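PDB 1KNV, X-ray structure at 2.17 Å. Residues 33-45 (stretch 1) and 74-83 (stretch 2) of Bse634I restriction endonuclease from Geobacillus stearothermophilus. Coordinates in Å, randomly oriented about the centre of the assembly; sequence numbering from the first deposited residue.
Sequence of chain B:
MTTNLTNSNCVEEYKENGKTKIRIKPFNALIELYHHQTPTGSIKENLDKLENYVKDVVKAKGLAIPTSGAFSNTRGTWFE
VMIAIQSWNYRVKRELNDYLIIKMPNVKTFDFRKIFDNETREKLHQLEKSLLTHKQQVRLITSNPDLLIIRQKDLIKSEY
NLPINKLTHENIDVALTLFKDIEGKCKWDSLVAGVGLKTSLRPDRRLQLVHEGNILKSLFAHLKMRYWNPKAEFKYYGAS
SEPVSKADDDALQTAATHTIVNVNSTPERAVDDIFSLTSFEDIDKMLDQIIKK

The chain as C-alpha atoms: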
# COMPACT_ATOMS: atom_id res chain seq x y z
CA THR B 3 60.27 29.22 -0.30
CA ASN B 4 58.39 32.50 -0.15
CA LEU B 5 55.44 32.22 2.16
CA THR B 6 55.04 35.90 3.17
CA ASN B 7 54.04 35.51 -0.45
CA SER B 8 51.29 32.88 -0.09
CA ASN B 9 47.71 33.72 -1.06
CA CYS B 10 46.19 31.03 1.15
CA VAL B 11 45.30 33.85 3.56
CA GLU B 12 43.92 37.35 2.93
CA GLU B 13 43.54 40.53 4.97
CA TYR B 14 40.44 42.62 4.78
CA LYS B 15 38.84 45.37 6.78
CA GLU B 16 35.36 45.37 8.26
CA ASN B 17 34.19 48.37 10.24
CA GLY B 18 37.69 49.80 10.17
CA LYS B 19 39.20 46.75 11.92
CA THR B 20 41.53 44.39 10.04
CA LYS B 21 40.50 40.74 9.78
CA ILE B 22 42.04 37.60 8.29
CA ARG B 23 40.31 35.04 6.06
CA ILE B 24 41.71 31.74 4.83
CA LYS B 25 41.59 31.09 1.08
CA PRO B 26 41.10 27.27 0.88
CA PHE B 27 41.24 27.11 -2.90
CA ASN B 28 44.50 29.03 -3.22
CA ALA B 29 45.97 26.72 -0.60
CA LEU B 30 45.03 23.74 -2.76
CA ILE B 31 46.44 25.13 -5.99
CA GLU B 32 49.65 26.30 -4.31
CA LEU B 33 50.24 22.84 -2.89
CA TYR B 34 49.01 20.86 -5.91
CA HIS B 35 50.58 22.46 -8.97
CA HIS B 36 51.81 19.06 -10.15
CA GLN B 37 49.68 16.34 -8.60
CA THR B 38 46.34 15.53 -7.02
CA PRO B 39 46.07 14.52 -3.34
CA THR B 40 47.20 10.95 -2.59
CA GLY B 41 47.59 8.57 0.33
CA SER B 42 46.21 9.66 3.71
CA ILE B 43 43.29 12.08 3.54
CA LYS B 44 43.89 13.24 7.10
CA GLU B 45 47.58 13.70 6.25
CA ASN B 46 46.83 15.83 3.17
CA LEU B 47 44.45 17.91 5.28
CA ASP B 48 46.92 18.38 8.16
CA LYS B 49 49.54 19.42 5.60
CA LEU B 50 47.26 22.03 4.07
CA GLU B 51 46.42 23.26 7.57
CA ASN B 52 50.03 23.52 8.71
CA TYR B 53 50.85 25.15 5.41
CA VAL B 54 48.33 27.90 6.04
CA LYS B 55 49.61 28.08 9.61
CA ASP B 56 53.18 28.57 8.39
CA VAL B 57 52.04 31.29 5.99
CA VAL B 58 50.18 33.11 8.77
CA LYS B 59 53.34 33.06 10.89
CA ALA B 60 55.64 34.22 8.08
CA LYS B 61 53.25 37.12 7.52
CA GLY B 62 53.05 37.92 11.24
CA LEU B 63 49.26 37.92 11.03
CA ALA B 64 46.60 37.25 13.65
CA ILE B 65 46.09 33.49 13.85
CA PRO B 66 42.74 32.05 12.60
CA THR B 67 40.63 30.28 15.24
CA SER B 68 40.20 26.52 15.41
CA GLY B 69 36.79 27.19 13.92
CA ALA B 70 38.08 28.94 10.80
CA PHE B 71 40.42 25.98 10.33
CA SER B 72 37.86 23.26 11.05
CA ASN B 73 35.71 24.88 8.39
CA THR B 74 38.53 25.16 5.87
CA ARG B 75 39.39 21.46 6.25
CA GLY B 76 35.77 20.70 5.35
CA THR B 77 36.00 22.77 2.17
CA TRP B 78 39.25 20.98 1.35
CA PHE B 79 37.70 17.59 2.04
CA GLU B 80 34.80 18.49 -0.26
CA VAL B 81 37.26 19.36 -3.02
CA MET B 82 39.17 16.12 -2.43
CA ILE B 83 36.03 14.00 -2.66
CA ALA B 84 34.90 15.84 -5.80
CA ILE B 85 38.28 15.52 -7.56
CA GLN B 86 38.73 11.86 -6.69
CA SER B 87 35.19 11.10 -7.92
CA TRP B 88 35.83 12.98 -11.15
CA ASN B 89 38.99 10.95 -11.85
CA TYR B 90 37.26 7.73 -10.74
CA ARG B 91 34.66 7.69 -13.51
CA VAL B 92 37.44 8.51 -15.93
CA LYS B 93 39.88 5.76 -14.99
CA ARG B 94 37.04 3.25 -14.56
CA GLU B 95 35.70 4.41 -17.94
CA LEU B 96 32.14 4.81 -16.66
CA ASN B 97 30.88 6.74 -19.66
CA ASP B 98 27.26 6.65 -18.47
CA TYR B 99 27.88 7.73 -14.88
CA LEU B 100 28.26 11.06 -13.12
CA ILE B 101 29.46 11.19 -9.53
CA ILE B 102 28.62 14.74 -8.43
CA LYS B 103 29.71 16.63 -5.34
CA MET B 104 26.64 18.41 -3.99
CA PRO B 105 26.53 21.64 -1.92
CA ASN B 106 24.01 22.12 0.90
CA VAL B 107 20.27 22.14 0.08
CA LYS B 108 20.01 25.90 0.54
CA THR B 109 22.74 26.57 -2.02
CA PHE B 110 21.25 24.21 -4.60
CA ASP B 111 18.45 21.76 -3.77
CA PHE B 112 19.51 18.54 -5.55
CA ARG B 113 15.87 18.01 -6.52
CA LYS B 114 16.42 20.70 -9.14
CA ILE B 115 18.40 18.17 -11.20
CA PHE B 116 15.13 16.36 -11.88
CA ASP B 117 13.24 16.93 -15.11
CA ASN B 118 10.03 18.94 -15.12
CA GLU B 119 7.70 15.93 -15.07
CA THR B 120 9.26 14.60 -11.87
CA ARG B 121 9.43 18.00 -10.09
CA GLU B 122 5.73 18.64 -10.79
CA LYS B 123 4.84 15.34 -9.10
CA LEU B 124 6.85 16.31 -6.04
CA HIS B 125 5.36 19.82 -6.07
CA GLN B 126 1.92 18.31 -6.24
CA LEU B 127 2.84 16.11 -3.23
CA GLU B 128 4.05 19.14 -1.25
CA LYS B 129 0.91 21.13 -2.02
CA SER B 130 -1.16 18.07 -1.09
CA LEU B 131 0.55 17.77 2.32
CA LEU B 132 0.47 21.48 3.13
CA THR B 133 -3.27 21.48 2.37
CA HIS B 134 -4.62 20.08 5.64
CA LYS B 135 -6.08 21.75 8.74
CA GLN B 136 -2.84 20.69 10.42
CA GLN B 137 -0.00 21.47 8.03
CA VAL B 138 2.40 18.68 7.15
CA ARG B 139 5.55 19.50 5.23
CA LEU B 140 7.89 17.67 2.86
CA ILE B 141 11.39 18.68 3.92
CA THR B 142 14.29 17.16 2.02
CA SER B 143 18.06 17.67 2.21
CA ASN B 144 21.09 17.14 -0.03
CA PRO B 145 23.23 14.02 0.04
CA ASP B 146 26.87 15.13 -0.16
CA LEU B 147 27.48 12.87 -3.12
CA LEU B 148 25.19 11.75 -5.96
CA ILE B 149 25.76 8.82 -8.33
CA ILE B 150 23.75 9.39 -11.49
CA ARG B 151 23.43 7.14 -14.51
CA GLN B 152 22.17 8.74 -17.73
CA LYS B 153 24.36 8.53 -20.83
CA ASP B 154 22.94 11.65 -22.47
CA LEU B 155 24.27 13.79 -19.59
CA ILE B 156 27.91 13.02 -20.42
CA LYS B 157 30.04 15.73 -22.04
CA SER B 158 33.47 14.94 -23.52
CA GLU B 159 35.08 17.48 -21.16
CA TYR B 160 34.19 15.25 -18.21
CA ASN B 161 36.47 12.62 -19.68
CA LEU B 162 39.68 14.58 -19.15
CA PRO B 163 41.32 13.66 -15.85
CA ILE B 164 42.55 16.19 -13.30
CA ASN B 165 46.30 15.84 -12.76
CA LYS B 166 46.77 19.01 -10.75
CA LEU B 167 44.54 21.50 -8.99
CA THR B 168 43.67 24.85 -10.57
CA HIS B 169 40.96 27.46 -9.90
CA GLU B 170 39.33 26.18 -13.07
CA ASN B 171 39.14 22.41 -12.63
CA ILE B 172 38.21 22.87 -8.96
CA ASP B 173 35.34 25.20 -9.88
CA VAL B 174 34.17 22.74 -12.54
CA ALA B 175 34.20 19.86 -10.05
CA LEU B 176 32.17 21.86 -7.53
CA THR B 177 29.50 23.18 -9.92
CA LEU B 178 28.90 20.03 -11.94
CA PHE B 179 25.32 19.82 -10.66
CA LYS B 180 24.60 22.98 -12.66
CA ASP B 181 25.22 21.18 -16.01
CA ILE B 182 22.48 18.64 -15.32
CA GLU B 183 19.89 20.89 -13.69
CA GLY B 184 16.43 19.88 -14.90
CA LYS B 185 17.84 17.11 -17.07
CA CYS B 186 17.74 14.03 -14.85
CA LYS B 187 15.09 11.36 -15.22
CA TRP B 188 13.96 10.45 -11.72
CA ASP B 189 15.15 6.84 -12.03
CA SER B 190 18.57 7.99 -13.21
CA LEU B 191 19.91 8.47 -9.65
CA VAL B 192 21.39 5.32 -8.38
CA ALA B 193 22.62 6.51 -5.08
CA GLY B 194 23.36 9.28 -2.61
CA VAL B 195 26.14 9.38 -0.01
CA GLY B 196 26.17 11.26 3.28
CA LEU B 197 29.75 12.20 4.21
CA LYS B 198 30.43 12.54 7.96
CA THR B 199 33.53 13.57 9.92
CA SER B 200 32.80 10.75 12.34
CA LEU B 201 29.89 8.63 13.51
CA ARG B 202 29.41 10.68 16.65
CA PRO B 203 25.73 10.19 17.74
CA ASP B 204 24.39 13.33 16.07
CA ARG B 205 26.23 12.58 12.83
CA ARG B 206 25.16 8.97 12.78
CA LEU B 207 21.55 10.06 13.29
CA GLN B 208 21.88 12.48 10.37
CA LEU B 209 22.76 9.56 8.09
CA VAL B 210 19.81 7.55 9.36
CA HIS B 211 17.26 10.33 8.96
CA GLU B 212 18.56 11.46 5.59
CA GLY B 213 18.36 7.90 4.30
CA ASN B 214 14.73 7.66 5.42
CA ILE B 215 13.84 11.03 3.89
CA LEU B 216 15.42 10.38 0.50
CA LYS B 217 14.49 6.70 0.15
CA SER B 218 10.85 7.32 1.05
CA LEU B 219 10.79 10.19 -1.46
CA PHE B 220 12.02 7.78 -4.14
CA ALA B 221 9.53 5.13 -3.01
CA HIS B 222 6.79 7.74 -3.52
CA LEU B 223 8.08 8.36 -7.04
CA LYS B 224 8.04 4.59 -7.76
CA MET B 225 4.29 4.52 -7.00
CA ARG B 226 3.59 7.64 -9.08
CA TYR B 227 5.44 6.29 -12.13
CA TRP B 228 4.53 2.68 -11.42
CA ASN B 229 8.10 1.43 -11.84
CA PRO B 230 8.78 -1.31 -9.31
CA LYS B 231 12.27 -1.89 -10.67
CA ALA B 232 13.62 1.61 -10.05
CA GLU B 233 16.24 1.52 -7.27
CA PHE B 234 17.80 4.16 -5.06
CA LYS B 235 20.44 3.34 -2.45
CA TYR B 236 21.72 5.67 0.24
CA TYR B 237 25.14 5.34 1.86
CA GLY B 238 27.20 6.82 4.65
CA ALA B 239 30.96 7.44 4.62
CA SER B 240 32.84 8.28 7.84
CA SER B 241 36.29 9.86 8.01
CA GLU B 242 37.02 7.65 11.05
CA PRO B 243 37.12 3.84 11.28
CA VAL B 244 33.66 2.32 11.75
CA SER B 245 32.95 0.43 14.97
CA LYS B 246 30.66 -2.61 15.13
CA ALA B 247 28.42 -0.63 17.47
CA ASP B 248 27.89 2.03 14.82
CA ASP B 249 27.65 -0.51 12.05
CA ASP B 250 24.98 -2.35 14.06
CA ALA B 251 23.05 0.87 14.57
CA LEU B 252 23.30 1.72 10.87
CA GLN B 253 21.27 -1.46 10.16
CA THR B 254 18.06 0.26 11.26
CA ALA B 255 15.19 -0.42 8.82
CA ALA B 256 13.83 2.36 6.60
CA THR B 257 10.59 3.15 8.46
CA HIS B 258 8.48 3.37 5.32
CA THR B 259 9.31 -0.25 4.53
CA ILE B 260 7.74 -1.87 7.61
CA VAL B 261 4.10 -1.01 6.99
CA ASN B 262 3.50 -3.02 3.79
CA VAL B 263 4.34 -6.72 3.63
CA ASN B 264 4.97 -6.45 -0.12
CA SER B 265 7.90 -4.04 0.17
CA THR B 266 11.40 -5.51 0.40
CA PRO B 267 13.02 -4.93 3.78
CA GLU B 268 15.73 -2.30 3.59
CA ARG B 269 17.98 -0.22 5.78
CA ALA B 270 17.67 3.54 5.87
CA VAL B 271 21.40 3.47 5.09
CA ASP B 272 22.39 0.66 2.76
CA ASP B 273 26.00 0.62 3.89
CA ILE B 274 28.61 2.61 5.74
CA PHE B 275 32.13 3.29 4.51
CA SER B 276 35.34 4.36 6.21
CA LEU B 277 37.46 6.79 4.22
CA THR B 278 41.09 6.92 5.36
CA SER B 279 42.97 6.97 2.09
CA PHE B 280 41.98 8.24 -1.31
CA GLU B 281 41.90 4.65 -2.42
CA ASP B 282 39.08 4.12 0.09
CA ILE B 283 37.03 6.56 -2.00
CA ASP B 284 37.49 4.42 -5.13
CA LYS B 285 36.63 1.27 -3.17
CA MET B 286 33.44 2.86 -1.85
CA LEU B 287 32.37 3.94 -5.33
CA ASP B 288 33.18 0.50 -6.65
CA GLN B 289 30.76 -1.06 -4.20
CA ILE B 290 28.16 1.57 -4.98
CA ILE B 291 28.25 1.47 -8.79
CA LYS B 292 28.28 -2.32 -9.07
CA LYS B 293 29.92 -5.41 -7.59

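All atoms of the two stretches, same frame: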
# COMPACT_ATOMS: atom_id res chain seq x y z
N LEU B 33 49.61 24.08 -3.32
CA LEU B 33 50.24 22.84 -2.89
C LEU B 33 50.01 21.68 -3.86
O LEU B 33 50.55 20.60 -3.67
CB LEU B 33 49.75 22.44 -1.50
CG LEU B 33 50.08 23.36 -0.35
CD1 LEU B 33 49.56 22.77 0.95
CD2 LEU B 33 51.56 23.53 -0.33
N TYR B 34 49.24 21.91 -4.92
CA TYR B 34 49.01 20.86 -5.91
C TYR B 34 49.15 21.32 -7.36
O TYR B 34 48.30 21.06 -8.20
CB TYR B 34 47.65 20.20 -5.68
CG TYR B 34 47.52 19.58 -4.31
CD1 TYR B 34 46.96 20.28 -3.25
CD2 TYR B 34 48.00 18.30 -4.07
CE1 TYR B 34 46.88 19.72 -1.98
CE2 TYR B 34 47.93 17.74 -2.80
CZ TYR B 34 47.37 18.46 -1.77
OH TYR B 34 47.30 17.91 -0.51
N HIS B 35 50.27 21.97 -7.64
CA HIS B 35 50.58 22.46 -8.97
C HIS B 35 50.96 21.30 -9.89
O HIS B 35 50.86 21.43 -11.10
CB HIS B 35 51.77 23.42 -8.95
CG HIS B 35 51.40 24.85 -8.69
ND1 HIS B 35 51.33 25.38 -7.42
CD2 HIS B 35 51.11 25.87 -9.54
CE1 HIS B 35 51.02 26.67 -7.49
NE2 HIS B 35 50.88 26.99 -8.77
N HIS B 36 51.39 20.18 -9.32
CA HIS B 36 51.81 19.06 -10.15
C HIS B 36 51.21 17.70 -9.87
O HIS B 36 51.55 16.72 -10.52
CB HIS B 36 53.34 18.95 -10.12
CG HIS B 36 54.05 20.14 -10.71
ND1 HIS B 36 54.16 21.34 -10.05
CD2 HIS B 36 54.66 20.30 -11.91
CE1 HIS B 36 54.81 22.20 -10.82
NE2 HIS B 36 55.12 21.60 -11.95
N GLN B 37 50.30 17.62 -8.91
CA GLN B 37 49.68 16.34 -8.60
C GLN B 37 48.39 16.53 -7.83
O GLN B 37 48.12 17.61 -7.30
CB GLN B 37 50.61 15.48 -7.75
CG GLN B 37 50.81 16.02 -6.34
CD GLN B 37 51.40 14.99 -5.40
OE1 GLN B 37 52.52 14.54 -5.59
NE2 GLN B 37 50.64 14.61 -4.37
N THR B 38 47.58 15.48 -7.78
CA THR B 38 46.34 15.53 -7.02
C THR B 38 46.64 14.81 -5.71
O THR B 38 47.54 13.98 -5.64
CB THR B 38 45.16 14.84 -7.74
OG1 THR B 38 45.58 13.55 -8.23
CG2 THR B 38 44.65 15.70 -8.89
N PRO B 39 45.89 15.14 -4.66
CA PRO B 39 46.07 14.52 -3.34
C PRO B 39 46.13 12.99 -3.38
O PRO B 39 45.34 12.35 -4.07
CB PRO B 39 44.87 15.04 -2.56
CG PRO B 39 44.68 16.42 -3.15
CD PRO B 39 44.83 16.16 -4.62
N THR B 40 47.06 12.40 -2.63
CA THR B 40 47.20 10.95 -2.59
C THR B 40 47.55 10.42 -1.20
O THR B 40 48.06 11.16 -0.36
CB THR B 40 48.28 10.46 -3.58
OG1 THR B 40 49.54 11.09 -3.27
CG2 THR B 40 47.89 10.82 -5.01
N GLY B 41 47.28 9.15 -0.96
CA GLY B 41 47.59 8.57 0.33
C GLY B 41 46.58 8.89 1.41
O GLY B 41 45.37 8.75 1.20
N SER B 42 47.07 9.34 2.57
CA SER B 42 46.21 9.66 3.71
C SER B 42 45.47 10.98 3.56
O SER B 42 46.09 12.03 3.39
CB SER B 42 47.00 9.70 5.01
OG SER B 42 46.17 10.00 6.12
N ILE B 43 44.15 10.90 3.64
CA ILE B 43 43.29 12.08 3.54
C ILE B 43 43.60 13.01 4.70
O ILE B 43 43.85 14.20 4.50
CB ILE B 43 41.80 11.68 3.60
CG1 ILE B 43 41.46 10.76 2.42
CG2 ILE B 43 40.94 12.92 3.60
CD1 ILE B 43 40.05 10.18 2.46
N LYS B 44 43.60 12.46 5.91
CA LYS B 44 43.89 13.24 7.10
C LYS B 44 45.28 13.88 7.00
O LYS B 44 45.47 15.01 7.44
CB LYS B 44 43.81 12.36 8.35
CG LYS B 44 44.11 13.11 9.63
CD LYS B 44 44.00 12.19 10.84
CE LYS B 44 44.46 12.90 12.12
NZ LYS B 44 44.33 12.03 13.33
N GLU B 45 46.23 13.16 6.41
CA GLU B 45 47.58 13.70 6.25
C GLU B 45 47.61 14.87 5.27
O GLU B 45 48.28 15.88 5.52
CB GLU B 45 48.55 12.59 5.80
CG GLU B 45 49.16 11.76 6.95
CD GLU B 45 50.01 10.58 6.46
OE1 GLU B 45 50.78 10.75 5.48
OE2 GLU B 45 49.93 9.48 7.05
N THR B 74 37.71 25.25 7.07
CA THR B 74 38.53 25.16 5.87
C THR B 74 38.85 23.71 5.52
O THR B 74 38.86 23.35 4.35
CB THR B 74 39.82 25.96 6.03
OG1 THR B 74 39.50 27.35 6.16
CG2 THR B 74 40.70 25.78 4.82
N ARG B 75 39.10 22.87 6.52
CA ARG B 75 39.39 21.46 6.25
C ARG B 75 38.19 20.80 5.57
O ARG B 75 38.34 19.89 4.74
CB ARG B 75 39.70 20.72 7.55
CG ARG B 75 41.03 21.05 8.18
CD ARG B 75 41.16 20.35 9.52
NE ARG B 75 41.32 18.90 9.43
CZ ARG B 75 42.50 18.29 9.33
NH1 ARG B 75 43.62 19.00 9.29
NH2 ARG B 75 42.57 16.97 9.30
N GLY B 76 36.99 21.24 5.94
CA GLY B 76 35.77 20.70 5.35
C GLY B 76 35.72 21.06 3.87
O GLY B 76 35.44 20.21 3.03
N THR B 77 36.00 22.32 3.56
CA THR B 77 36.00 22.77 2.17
C THR B 77 37.06 22.01 1.37
O THR B 77 36.85 21.69 0.20
CB THR B 77 36.31 24.25 2.08
OG1 THR B 77 35.26 24.98 2.74
CG2 THR B 77 36.40 24.68 0.63
N TRP B 78 38.19 21.73 2.01
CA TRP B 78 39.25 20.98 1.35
C TRP B 78 38.80 19.54 1.13
O TRP B 78 39.00 18.97 0.06
CB TRP B 78 40.54 20.99 2.19
CG TRP B 78 41.29 22.29 2.17
CD1 TRP B 78 41.35 23.20 1.14
CD2 TRP B 78 42.10 22.82 3.21
NE1 TRP B 78 42.15 24.25 1.48
CE2 TRP B 78 42.63 24.05 2.75
CE3 TRP B 78 42.44 22.38 4.50
CZ2 TRP B 78 43.48 24.84 3.53
CZ3 TRP B 78 43.29 23.17 5.27
CH2 TRP B 78 43.79 24.38 4.78
N PHE B 79 38.17 18.96 2.15
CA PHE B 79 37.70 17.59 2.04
C PHE B 79 36.69 17.46 0.90
O PHE B 79 36.70 16.48 0.16
CB PHE B 79 37.04 17.15 3.34
CG PHE B 79 36.54 15.75 3.31
CD1 PHE B 79 37.44 14.69 3.23
CD2 PHE B 79 35.18 15.48 3.35
CE1 PHE B 79 36.99 13.38 3.20
CE2 PHE B 79 34.71 14.18 3.32
CZ PHE B 79 35.62 13.12 3.24
N GLU B 80 35.82 18.45 0.78
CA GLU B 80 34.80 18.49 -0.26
C GLU B 80 35.46 18.50 -1.63
O GLU B 80 35.01 17.82 -2.56
CB GLU B 80 33.92 19.74 -0.10
CG GLU B 80 32.80 19.61 0.94
CD GLU B 80 32.29 20.96 1.45
OE1 GLU B 80 32.18 21.90 0.64
OE2 GLU B 80 31.99 21.07 2.66
N VAL B 81 36.53 19.28 -1.75
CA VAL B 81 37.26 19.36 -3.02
C VAL B 81 37.93 18.02 -3.31
O VAL B 81 37.92 17.55 -4.45
CB VAL B 81 38.33 20.48 -3.01
CG1 VAL B 81 39.14 20.44 -4.29
CG2 VAL B 81 37.66 21.83 -2.86
N MET B 82 38.50 17.41 -2.28
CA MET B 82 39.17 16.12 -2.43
C MET B 82 38.22 15.03 -2.91
O MET B 82 38.55 14.27 -3.83
CB MET B 82 39.81 15.70 -1.10
CG MET B 82 41.02 16.55 -0.76
SD MET B 82 41.72 16.19 0.85
CE MET B 82 43.06 17.41 0.87
N ILE B 83 37.05 14.96 -2.28
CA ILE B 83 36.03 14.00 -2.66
C ILE B 83 35.64 14.23 -4.13
O ILE B 83 35.66 13.31 -4.94
CB ILE B 83 34.78 14.16 -1.75
CG1 ILE B 83 35.08 13.59 -0.37
CG2 ILE B 83 33.59 13.43 -2.35
CD1 ILE B 83 35.46 12.12 -0.39

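Stretch 1 leaves a helix at Tyr34, runs as a loop and enters a new helix at Ile43, whereas residues 74-83 are helical throughout. The contact between them is small, burying 265 Å² over both sides, and no hydrogen bond crosses it; it rests chiefly on apolar packing around Met82.

Tyr34 makes the first approach. Its CA-to-CB bond points toward the helix, and OH lies 4.5 Å from CE of Met82, a marginal contact at the tip of the methionine. The chain then swings out of reach from His35 to Thr38 and returns at Pro39, whose CA is 7.1 Å from that of Met82. Here the pyrrolidine ring packs against the methionine stem, with Pro39 CG 4.4 Å from Met82 CG. With chi2 and chi3 both t, Met82 reaches out from its helix between Pro39 and Ile43, and its tip comes to Tyr34.

Thr40, Gly41 and Ser42 make no contact. Gly41 has phi/psi of 80/-131, where a CB would be jammed against the preceding carbonyl oxygen. Ser42 caps the next helix: its OG accepts a hydrogen bond from Glu45 N at 3.2 Å, satisfying an amide at the helix start that lacks a partner in the preceding turn.

Ile43, in the first turn of that helix, bridges two residues three apart, nearly one helical turn, on stretch 2. Its CG2 lies 3.9 Å from CD1 of Phe79, at the edge of the ring and near its plane, and 4.3 Å from SD of Met82. The CA-to-CB bond of Phe79 points sideways, but its t rotamer brings the ring nearer.

The CA-to-CB bond of Lys44 points away, yet its backbone O is 4.0 Å from NH2 of Arg75, too long for a hydrogen bond; the guanidinium is hydrogen-bonded elsewhere in the structure. Glu45 makes no contact.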